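PDB 2Q1S: putative nucleotide sugar epimerase/ dehydratase from Bordetella bronchiseptica, which binds NADH in a Rossmann fold and probably acts as a nucleotide-sugar epimerase or dehydratase in lipopolysaccharide O-antigen biosynthesis. Local coordinates for residues A[36-41]-A[105-110]; A[136-141]-A[197-202]; A[221-226]-A[366-371]. One frame throughout, in Å; residues are numbered along the deposited sequence.

Contact 1 of 3, residues A[36-41]-A[105-110]; sequences MVVGGA and HLATYH. With NAI (1,4-dihydronicotinamide adenine dinucleotide), chain B.
Val-38 O takes the backbone hydrogen bond from Leu-106 N at 2.8 Å, the last rung joining two parallel strands before both chains turn off the sheet. On one face of the sheet Val-38 turns CG1 to the His-105 ring, meeting ND1 at 3.8 Å, while the same methyl packs on Ala-107 CB. A chi1 of 173° swings the His-105 ring away from its own backbone N and alongside Val-38; ND1 is buried with no polar partner, whereas NE2 is bonded to Thr-130. Val-37 CG1 instead meets Leu-106 CD1 at 3.9 Å, under helix 43-54, where Leu-48 also touches Leu-106. Gly-39 closes in until its CA is 4.0 Å from Ala-107 N. NADH fills the crevice past these strand ends: Ala-107 CB lies 3.6 Å from adenine C4A, and O3D of the nicotinamide ribose lies near both Leu-106 O (3.0 Å) and Ala-107 O (3.3 Å), its weak bond not settled between them. Asp-64, which binds NADH, also accepts a hydrogen bond from Ala-41 N. Adjacent parallel strands that end together beneath a dinucleotide, one running into a glycine-rich turn, are characteristic of the Rossmann fold.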
loop_
_atom_site.group_PDB
_atom_site.type_symbol
_atom_site.label_atom_id
_atom_site.label_comp_id
_atom_site.label_asym_id
_atom_site.label_seq_id
_atom_site.Cartn_x
_atom_site.Cartn_y
_atom_site.Cartn_z
ATOM N N MET A 36 23.805 5.458 -3.544
ATOM C CA MET A 36 23.042 4.609 -4.472
ATOM C C MET A 36 21.875 5.431 -5.035
ATOM O O MET A 36 21.238 6.174 -4.288
ATOM C CB MET A 36 22.566 3.359 -3.747
ATOM C CG MET A 36 21.680 2.471 -4.592
ATOM S SD MET A 36 20.791 1.228 -3.623
ATOM C CE MET A 36 21.981 -0.003 -3.847
ATOM N N VAL A 37 21.647 5.321 -6.345
ATOM C CA VAL A 37 20.474 5.929 -6.966
ATOM C C VAL A 37 19.670 4.818 -7.633
ATOM O O VAL A 37 20.025 4.314 -8.675
ATOM C CB VAL A 37 20.824 7.085 -7.949
ATOM C CG1 VAL A 37 19.550 7.779 -8.473
ATOM C CG2 VAL A 37 21.705 8.139 -7.260
ATOM N N VAL A 38 18.596 4.405 -6.947
ATOM C CA VAL A 38 17.668 3.394 -7.497
ATOM C C VAL A 38 16.801 4.167 -8.501
ATOM O O VAL A 38 16.287 5.238 -8.144
ATOM C CB VAL A 38 16.853 2.757 -6.345
ATOM C CG1 VAL A 38 15.883 1.674 -6.928
ATOM C CG2 VAL A 38 17.807 2.187 -5.285
ATOM N N GLY A 39 16.676 3.686 -9.719
ATOM C CA GLY A 39 16.002 4.454 -10.755
ATOM C C GLY A 39 16.899 5.533 -11.350
ATOM O O GLY A 39 16.430 6.437 -12.030
ATOM N N GLY A 40 18.214 5.399 -11.140
ATOM C CA GLY A 40 19.156 6.445 -11.565
ATOM C C GLY A 40 19.451 6.605 -13.045
ATOM O O GLY A 40 20.182 7.547 -13.455
ATOM N N ALA A 41 18.944 5.693 -13.887
ATOM C CA ALA A 41 19.015 5.879 -15.320
ATOM C C ALA A 41 17.883 6.720 -15.916
ATOM O O ALA A 41 17.900 7.015 -17.131
ATOM C CB ALA A 41 19.102 4.514 -16.027
ATOM N N HIS A 105 15.892 6.813 -3.662
ATOM C CA HIS A 105 15.000 5.839 -4.253
ATOM C C HIS A 105 14.005 6.526 -5.191
ATOM O O HIS A 105 13.028 7.172 -4.681
ATOM C CB HIS A 105 14.296 5.063 -3.120
ATOM C CG HIS A 105 13.240 4.154 -3.644
ATOM N ND1 HIS A 105 13.305 3.595 -4.896
ATOM C CD2 HIS A 105 12.051 3.776 -3.113
ATOM C CE1 HIS A 105 12.204 2.880 -5.120
ATOM N NE2 HIS A 105 11.432 2.980 -4.047
ATOM N N LEU A 106 14.368 6.528 -6.480
ATOM C CA LEU A 106 13.594 7.213 -7.536
ATOM C C LEU A 106 12.832 6.297 -8.461
ATOM O O LEU A 106 12.210 6.756 -9.412
ATOM C CB LEU A 106 14.493 8.168 -8.367
ATOM C CG LEU A 106 15.438 9.029 -7.533
ATOM C CD1 LEU A 106 16.294 9.835 -8.544
ATOM C CD2 LEU A 106 14.724 9.920 -6.581
ATOM N N ALA A 107 12.944 4.976 -8.306
ATOM C CA ALA A 107 12.289 4.077 -9.229
ATOM C C ALA A 107 10.747 4.256 -9.125
ATOM O O ALA A 107 10.167 4.627 -8.091
ATOM C CB ALA A 107 12.696 2.666 -8.987
ATOM N N THR A 108 10.136 4.044 -10.293
ATOM C CA THR A 108 8.671 4.045 -10.385
ATOM C C THR A 108 8.313 3.257 -11.641
ATOM O O THR A 108 9.154 2.813 -12.418
ATOM C CB THR A 108 8.076 5.452 -10.406
ATOM O OG1 THR A 108 6.669 5.377 -10.098
ATOM C CG2 THR A 108 8.261 6.159 -11.757
ATOM N N TYR A 109 6.997 3.045 -11.749
ATOM C CA TYR A 109 6.405 2.482 -12.945
ATOM C C TYR A 109 5.728 3.615 -13.746
ATOM O O TYR A 109 4.735 4.191 -13.349
ATOM C CB TYR A 109 5.418 1.369 -12.589
ATOM C CG TYR A 109 4.952 0.631 -13.819
ATOM C CD1 TYR A 109 5.839 -0.159 -14.566
ATOM C CD2 TYR A 109 3.611 0.692 -14.249
ATOM C CE1 TYR A 109 5.420 -0.864 -15.694
ATOM C CE2 TYR A 109 3.165 0.002 -15.385
ATOM C CZ TYR A 109 4.065 -0.814 -16.115
ATOM O OH TYR A 109 3.660 -1.505 -17.218
ATOM N N HIS A 110 6.392 4.010 -14.836
ATOM C CA HIS A 110 6.032 5.289 -15.469
ATOM C C HIS A 110 4.862 5.066 -16.435
ATOM O O HIS A 110 5.020 4.354 -17.410
ATOM C CB HIS A 110 7.236 5.844 -16.246
ATOM C CG HIS A 110 7.070 7.254 -16.683
ATOM N ND1 HIS A 110 6.146 7.642 -17.632
ATOM C CD2 HIS A 110 7.726 8.374 -16.311
ATOM C CE1 HIS A 110 6.199 8.953 -17.774
ATOM N NE2 HIS A 110 7.172 9.416 -17.007
HETATM P PA NAI B . 11.459 7.729 -14.982
HETATM O O1A NAI B . 10.502 6.695 -15.453
HETATM O O2A NAI B . 12.363 8.439 -16.017
HETATM O O5B NAI B . 12.353 7.208 -13.836
HETATM C C5B NAI B . 12.090 6.033 -13.061
HETATM C C4B NAI B . 13.224 5.031 -13.198
HETATM O O4B NAI B . 12.898 3.868 -12.445
HETATM C C3B NAI B . 13.412 4.591 -14.674
HETATM O O3B NAI B . 14.792 4.737 -15.051
HETATM C C2B NAI B . 13.053 3.113 -14.633
HETATM O O2B NAI B . 13.751 2.230 -15.565
HETATM C C1B NAI B . 13.407 2.741 -13.192
HETATM N N9A NAI B . 12.793 1.516 -12.709
HETATM C C8A NAI B . 11.524 1.071 -12.957
HETATM N N7A NAI B . 11.326 -0.072 -12.297
HETATM C C5A NAI B . 12.449 -0.394 -11.593
HETATM C C6A NAI B . 12.899 -1.471 -10.701
HETATM N N6A NAI B . 12.125 -2.509 -10.363
HETATM N N1A NAI B . 14.163 -1.428 -10.174
HETATM C C2A NAI B . 14.969 -0.384 -10.511
HETATM N N3A NAI B . 14.655 0.651 -11.308
HETATM C C4A NAI B . 13.400 0.709 -11.879
HETATM O O3 NAI B . 10.518 8.826 -14.297
HETATM P PN NAI B . 10.926 10.155 -13.453
HETATM O O1N NAI B . 10.043 11.240 -13.819
HETATM O O2N NAI B . 12.430 10.242 -13.510
HETATM O O5D NAI B . 10.580 9.655 -11.931
HETATM C C5D NAI B . 11.576 9.607 -10.896
HETATM C C4D NAI B . 10.835 9.568 -9.558
HETATM O O4D NAI B . 10.153 10.787 -9.381
HETATM C C3D NAI B . 9.727 8.515 -9.523
HETATM O O3D NAI B . 9.763 7.903 -8.227
HETATM C C2D NAI B . 8.469 9.297 -9.749
HETATM O O2D NAI B . 7.317 8.630 -9.167
HETATM C C1D NAI B . 8.766 10.587 -9.037
HETATM N N1N NAI B . 7.987 11.705 -9.501
HETATM C C2N NAI B . 8.207 12.309 -10.715
HETATM C C3N NAI B . 7.452 13.406 -11.119
HETATM C C7N NAI B . 7.671 14.079 -12.471
HETATM O O7N NAI B . 6.986 15.048 -12.750
HETATM N N7N NAI B . 8.644 13.567 -13.266
HETATM C C4N NAI B . 6.474 13.957 -10.247
HETATM C C5N NAI B . 6.300 13.330 -8.980
HETATM C C6N NAI B . 7.091 12.237 -8.629
#

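Contact 2 of 3, residues A[136-141]-A[197-202]; sequences RLKHFK and KQHQLP
Lys-138 lays its aliphatic chain over one face of the His-199 ring, CD standing 3.7 Å from the ring centroid and 14° off the normal, a CH-pi contact. Its CG takes the position between backbone N and carbonyl carbon (chi1 71°), and the chain then runs extended, carrying CD and CE across the imidazole, with CB near His-199 CB. Lys-138 NZ ends 3.4 Å from His-199 NE2, but its salt bridge is with Glu-135, three residues earlier. The His-199 ring is sandwiched: Gln-198 CG covers the face opposite Lys-138. His-139 brings CE1 to 4.1 Å from His-199 ND1, the two ring planes nearly perpendicular at 87°. Leu-201 CD1 reaches Leu-137 CB at 3.7 Å, and both leucines rest on Val-146 of the sheet. Two waters bridge the backbones, each donating to Lys-138 O and His-199 O; the first sits 2.7 Å from His-199 O, and the second also bonds His-139 ND1. Lys-138 packs on Pro-119 of the second subunit. Two neighbouring helices finish side by side, Gln-200 leaving the second with positive phi, where the chain turns back into parallel strands 145-151 and 203-212, as in the alternating beta-alpha units of a Rossmann fold.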
loop_
_atom_site.group_PDB
_atom_site.type_symbol
_atom_site.label_atom_id
_atom_site.label_comp_id
_atom_site.label_asym_id
_atom_site.label_seq_id
_atom_site.Cartn_x
_atom_site.Cartn_y
_atom_site.Cartn_z
ATOM N N ARG A 136 15.962 -4.449 3.093
ATOM C CA ARG A 136 17.407 -4.681 2.992
ATOM C C ARG A 136 18.241 -3.626 3.730
ATOM O O ARG A 136 19.260 -3.996 4.367
ATOM C CB ARG A 136 17.864 -4.799 1.549
ATOM C CG ARG A 136 19.372 -5.159 1.410
ATOM C CD ARG A 136 19.745 -6.439 2.151
ATOM N NE ARG A 136 21.193 -6.697 2.051
ATOM C CZ ARG A 136 21.938 -7.141 3.061
ATOM N NH1 ARG A 136 21.377 -7.423 4.231
ATOM N NH2 ARG A 136 23.242 -7.342 2.893
ATOM N N LEU A 137 17.835 -2.357 3.625
ATOM C CA LEU A 137 18.596 -1.242 4.215
ATOM C C LEU A 137 18.433 -1.140 5.725
ATOM O O LEU A 137 19.210 -0.425 6.369
ATOM C CB LEU A 137 18.234 0.090 3.576
ATOM C CG LEU A 137 18.440 0.317 2.082
ATOM C CD1 LEU A 137 17.900 1.675 1.742
ATOM C CD2 LEU A 137 19.938 0.181 1.694
ATOM N N LYS A 138 17.474 -1.860 6.326
ATOM C CA LYS A 138 16.995 -1.465 7.660
ATOM C C LYS A 138 17.997 -1.578 8.776
ATOM O O LYS A 138 17.794 -0.921 9.790
ATOM C CB LYS A 138 15.716 -2.192 8.090
ATOM C CG LYS A 138 15.837 -3.667 8.439
ATOM C CD LYS A 138 14.397 -4.185 8.592
ATOM C CE LYS A 138 14.183 -5.574 9.136
ATOM N NZ LYS A 138 12.665 -5.897 9.092
ATOM N N HIS A 139 19.007 -2.434 8.607
ATOM C CA HIS A 139 20.027 -2.612 9.643
ATOM C C HIS A 139 21.374 -2.018 9.222
ATOM O O HIS A 139 22.359 -2.140 9.957
ATOM C CB HIS A 139 20.179 -4.085 10.096
ATOM C CG HIS A 139 18.942 -4.654 10.726
ATOM N ND1 HIS A 139 18.224 -3.981 11.695
ATOM C CD2 HIS A 139 18.291 -5.821 10.517
ATOM C CE1 HIS A 139 17.186 -4.714 12.056
ATOM N NE2 HIS A 139 17.192 -5.829 11.346
ATOM N N PHE A 140 21.420 -1.355 8.063
ATOM C CA PHE A 140 22.659 -0.665 7.641
ATOM C C PHE A 140 22.966 0.543 8.540
ATOM O O PHE A 140 22.073 1.326 8.922
ATOM C CB PHE A 140 22.551 -0.176 6.199
ATOM C CG PHE A 140 22.710 -1.258 5.148
ATOM C CD1 PHE A 140 22.680 -2.605 5.494
ATOM C CD2 PHE A 140 22.841 -0.904 3.793
ATOM C CE1 PHE A 140 22.826 -3.589 4.501
ATOM C CE2 PHE A 140 22.977 -1.843 2.824
ATOM C CZ PHE A 140 22.968 -3.191 3.165
ATOM N N LYS A 141 24.244 0.708 8.831
ATOM C CA LYS A 141 24.694 1.645 9.846
ATOM C C LYS A 141 25.432 2.861 9.269
ATOM O O LYS A 141 25.502 3.900 9.919
ATOM C CB LYS A 141 25.610 0.922 10.863
ATOM C CG LYS A 141 24.894 -0.132 11.753
ATOM C CD LYS A 141 23.894 0.590 12.659
ATOM C CE LYS A 141 23.283 -0.285 13.735
ATOM N NZ LYS A 141 22.282 -1.199 13.184
ATOM N N LYS A 197 10.236 4.764 12.061
ATOM C CA LYS A 197 9.748 4.623 13.466
ATOM C C LYS A 197 10.252 3.287 14.030
ATOM O O LYS A 197 10.714 3.203 15.179
ATOM C CB LYS A 197 8.207 4.663 13.474
ATOM C CG LYS A 197 7.554 4.617 14.827
ATOM N N GLN A 198 10.158 2.231 13.222
ATOM C CA GLN A 198 10.461 0.892 13.735
ATOM C C GLN A 198 11.948 0.532 13.742
ATOM O O GLN A 198 12.442 -0.133 14.677
ATOM C CB GLN A 198 9.653 -0.143 12.943
ATOM C CG GLN A 198 9.751 -1.571 13.524
ATOM C CD GLN A 198 9.022 -1.756 14.852
ATOM O OE1 GLN A 198 9.265 -2.739 15.570
ATOM N NE2 GLN A 198 8.114 -0.844 15.165
ATOM N N HIS A 199 12.680 1.017 12.743
ATOM C CA HIS A 199 14.064 0.589 12.522
ATOM C C HIS A 199 15.044 1.752 12.368
ATOM O O HIS A 199 16.216 1.521 12.043
ATOM C CB HIS A 199 14.131 -0.302 11.277
ATOM C CG HIS A 199 13.387 -1.592 11.419
ATOM N ND1 HIS A 199 13.731 -2.546 12.350
ATOM C CD2 HIS A 199 12.313 -2.077 10.758
ATOM C CE1 HIS A 199 12.903 -3.575 12.243
ATOM N NE2 HIS A 199 12.039 -3.319 11.280
ATOM N N GLN A 200 14.573 2.974 12.605
ATOM C CA GLN A 200 15.428 4.173 12.561
ATOM C C GLN A 200 16.024 4.374 11.171
ATOM O O GLN A 200 17.019 5.069 11.029
ATOM C CB GLN A 200 16.523 4.125 13.664
ATOM C CG GLN A 200 15.896 4.238 15.074
ATOM C CD GLN A 200 15.215 2.933 15.504
ATOM O OE1 GLN A 200 15.807 1.838 15.388
ATOM N NE2 GLN A 200 13.959 3.037 15.964
ATOM N N LEU A 201 15.386 3.801 10.147
ATOM C CA LEU A 201 15.850 4.029 8.766
ATOM C C LEU A 201 15.671 5.535 8.492
ATOM O O LEU A 201 14.577 6.051 8.725
ATOM C CB LEU A 201 15.048 3.189 7.763
ATOM C CG LEU A 201 15.613 3.237 6.336
ATOM C CD1 LEU A 201 16.906 2.402 6.133
ATOM C CD2 LEU A 201 14.542 2.698 5.414
ATOM N N PRO A 202 16.754 6.257 8.096
ATOM C CA PRO A 202 16.682 7.732 8.075
ATOM C C PRO A 202 16.030 8.321 6.833
ATOM O O PRO A 202 16.705 8.929 5.974
ATOM C CB PRO A 202 18.150 8.150 8.210
ATOM C CG PRO A 202 18.903 7.071 7.575
ATOM C CD PRO A 202 18.150 5.780 7.848
HETATM O O HOH W 1 18.215 1.872 10.288
HETATM O O HOH W 2 18.026 -0.977 12.649
#

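Contact 3 of 3, residues A[221-226]-A[366-371]; sequences GRWRGT and RKHDSA
Lys-367 NZ donates a hydrogen bond to Gly-221 O at 2.9 Å, approaching from above the carbonyl plane, with CE packed close to the same oxygen. The ammonium also forms a salt bridge with Glu-70, whose carboxylate takes the N-H of Gly-221 as well, so lysine and glutamate hold both polar atoms of this glycine. His-368 CB lies 4.0 Å from Trp-223 CE3; CG, anti to the carbonyl carbon (chi1 -50°), sends the ring toward the 221-226 loop. His-368 ND1 then meets the edge of the indole, 3.8 Å from Trp-223 CE3. His-368 CE1 reaches furthest into the backbone, with Gly-221 O near the imidazole plane at 3.3 Å and Trp-223 N at 3.5 Å. At the tip, NE2 is hydrogen-bonded to Gly-219 O, just before the loop segment, while Lys-367 CG covers one ring face. Ala-371, in the first turn of the helix, sets its CB over the six-membered ring of Trp-223, 3.4 Å from the centroid and 13° off the normal in a CH-pi contact; the backbone N atoms of Gly-225 and Thr-226 lie over the opposite face, so the indole is sandwiched between Ala-371 and its own loop. His-368 stands at the N-cap position of helix 369-374: a C-terminal helix start packed on the long loop between strand 203-212 and helix 234-243, whose Arg-222 side chain comes about 7 Å from the bound NADH.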
loop_
_atom_site.group_PDB
_atom_site.type_symbol
_atom_site.label_atom_id
_atom_site.label_comp_id
_atom_site.label_asym_id
_atom_site.label_seq_id
_atom_site.Cartn_x
_atom_site.Cartn_y
_atom_site.Cartn_z
ATOM N N GLY A 221 12.647 3.527 -22.824
ATOM C CA GLY A 221 12.394 2.216 -22.202
ATOM C C GLY A 221 11.472 1.317 -22.995
ATOM O O GLY A 221 11.326 1.483 -24.204
ATOM N N ARG A 222 10.843 0.366 -22.307
ATOM C CA ARG A 222 9.989 -0.646 -22.940
ATOM C C ARG A 222 8.578 -0.110 -23.118
ATOM O O ARG A 222 8.194 0.816 -22.396
ATOM C CB ARG A 222 9.951 -1.905 -22.072
ATOM C CG ARG A 222 11.338 -2.326 -21.645
ATOM C CD ARG A 222 11.391 -3.648 -20.894
ATOM N NE ARG A 222 12.412 -3.496 -19.863
ATOM C CZ ARG A 222 12.445 -4.146 -18.707
ATOM N NH1 ARG A 222 11.526 -5.065 -18.418
ATOM N NH2 ARG A 222 13.416 -3.878 -17.851
ATOM N N TRP A 223 7.819 -0.678 -24.062
ATOM C CA TRP A 223 6.393 -0.410 -24.181
ATOM C C TRP A 223 5.677 -0.774 -22.867
ATOM O O TRP A 223 5.718 -1.912 -22.421
ATOM C CB TRP A 223 5.795 -1.257 -25.306
ATOM C CG TRP A 223 4.352 -1.046 -25.487
ATOM C CD1 TRP A 223 3.333 -1.927 -25.184
ATOM C CD2 TRP A 223 3.729 0.120 -26.041
ATOM N NE1 TRP A 223 2.118 -1.377 -25.537
ATOM C CE2 TRP A 223 2.331 -0.133 -26.087
ATOM C CE3 TRP A 223 4.215 1.339 -26.537
ATOM C CZ2 TRP A 223 1.415 0.814 -26.570
ATOM C CZ3 TRP A 223 3.305 2.278 -27.037
ATOM C CH2 TRP A 223 1.919 2.014 -27.037
ATOM N N ARG A 224 5.018 0.194 -22.248
ATOM C CA ARG A 224 4.341 -0.087 -20.997
ATOM C C ARG A 224 2.812 -0.088 -21.168
ATOM O O ARG A 224 2.068 0.118 -20.182
ATOM C CB ARG A 224 4.852 0.857 -19.890
ATOM C CG ARG A 224 6.326 0.575 -19.599
ATOM C CD ARG A 224 6.969 1.533 -18.629
ATOM N NE ARG A 224 6.793 2.952 -18.946
ATOM C CZ ARG A 224 7.482 3.656 -19.833
ATOM N NH1 ARG A 224 8.372 3.055 -20.614
ATOM N NH2 ARG A 224 7.235 4.956 -19.959
ATOM N N GLY A 225 2.342 -0.342 -22.388
ATOM C CA GLY A 225 0.930 -0.597 -22.556
ATOM C C GLY A 225 0.125 0.416 -23.343
ATOM O O GLY A 225 -0.852 0.059 -23.986
ATOM N N THR A 226 0.504 1.694 -23.243
ATOM C CA THR A 226 -0.303 2.777 -23.797
ATOM C C THR A 226 0.580 3.815 -24.494
ATOM O O THR A 226 1.810 3.836 -24.294
ATOM C CB THR A 226 -1.142 3.493 -22.698
ATOM O OG1 THR A 226 -0.332 4.478 -22.055
ATOM C CG2 THR A 226 -1.691 2.497 -21.636
ATOM N N ARG A 366 10.660 5.723 -32.251
ATOM C CA ARG A 366 10.251 4.842 -33.349
ATOM C C ARG A 366 10.218 3.365 -32.968
ATOM O O ARG A 366 9.602 2.553 -33.658
ATOM C CB ARG A 366 11.150 5.070 -34.562
ATOM C CG ARG A 366 10.712 6.250 -35.425
ATOM N N LYS A 367 10.843 3.010 -31.844
ATOM C CA LYS A 367 10.838 1.607 -31.471
ATOM C C LYS A 367 9.412 1.164 -31.127
ATOM O O LYS A 367 9.106 -0.025 -31.159
ATOM C CB LYS A 367 11.839 1.309 -30.352
ATOM C CG LYS A 367 11.379 1.685 -28.998
ATOM C CD LYS A 367 12.352 1.204 -27.924
ATOM C CE LYS A 367 12.814 2.346 -27.070
ATOM N NZ LYS A 367 13.601 1.856 -25.898
ATOM N N HIS A 368 8.556 2.137 -30.800
ATOM C CA HIS A 368 7.171 1.890 -30.417
ATOM C C HIS A 368 6.140 2.092 -31.534
ATOM O O HIS A 368 4.941 2.018 -31.274
ATOM C CB HIS A 368 6.782 2.762 -29.219
ATOM C CG HIS A 368 7.748 2.689 -28.077
ATOM N ND1 HIS A 368 7.903 1.559 -27.297
ATOM C CD2 HIS A 368 8.584 3.619 -27.557
ATOM C CE1 HIS A 368 8.806 1.797 -26.357
ATOM N NE2 HIS A 368 9.250 3.033 -26.510
ATOM N N ASP A 369 6.587 2.305 -32.775
ATOM C CA ASP A 369 5.657 2.561 -33.882
ATOM C C ASP A 369 4.558 1.495 -34.014
ATOM O O ASP A 369 3.371 1.826 -34.106
ATOM C CB ASP A 369 6.416 2.684 -35.201
ATOM C CG ASP A 369 6.999 4.070 -35.436
ATOM O OD1 ASP A 369 6.703 5.024 -34.680
ATOM O OD2 ASP A 369 7.761 4.196 -36.426
ATOM N N SER A 370 4.965 0.228 -33.992
ATOM C CA SER A 370 4.053 -0.908 -34.133
ATOM C C SER A 370 3.043 -1.014 -32.981
ATOM O O SER A 370 1.853 -1.237 -33.207
ATOM C CB SER A 370 4.864 -2.200 -34.263
ATOM O OG SER A 370 4.035 -3.347 -34.172
ATOM N N ALA A 371 3.528 -0.848 -31.751
ATOM C CA ALA A 371 2.698 -0.867 -30.556
ATOM C C ALA A 371 1.686 0.277 -30.622
ATOM O O ALA A 371 0.489 0.065 -30.370
ATOM C CB ALA A 371 3.561 -0.755 -29.303
#

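How the contacts relate
Along the chain the three contacts come in series. Contacts 1 and 2 belong to the Rossmann-type core: strand 102-105 of contact 1 pairs with strand 145-151, which follows the helix of contact 2 and itself pairs with strand 203-212, entered from contact 2's other segment. Their centres are 19 Å apart and their nearest atoms about 5 Å, without touching, contact 1 facing NADH and contact 2 lying on the outer flank beside the second subunit. Contact 3, centred about 38 Å from contact 2 and 20 Å from contact 1, brings in the C-terminal helices. It does meet contact 1, where Arg-224 NE probably bonds His-110 O, linking the cofactor-lining loop directly to the loop those helices cover.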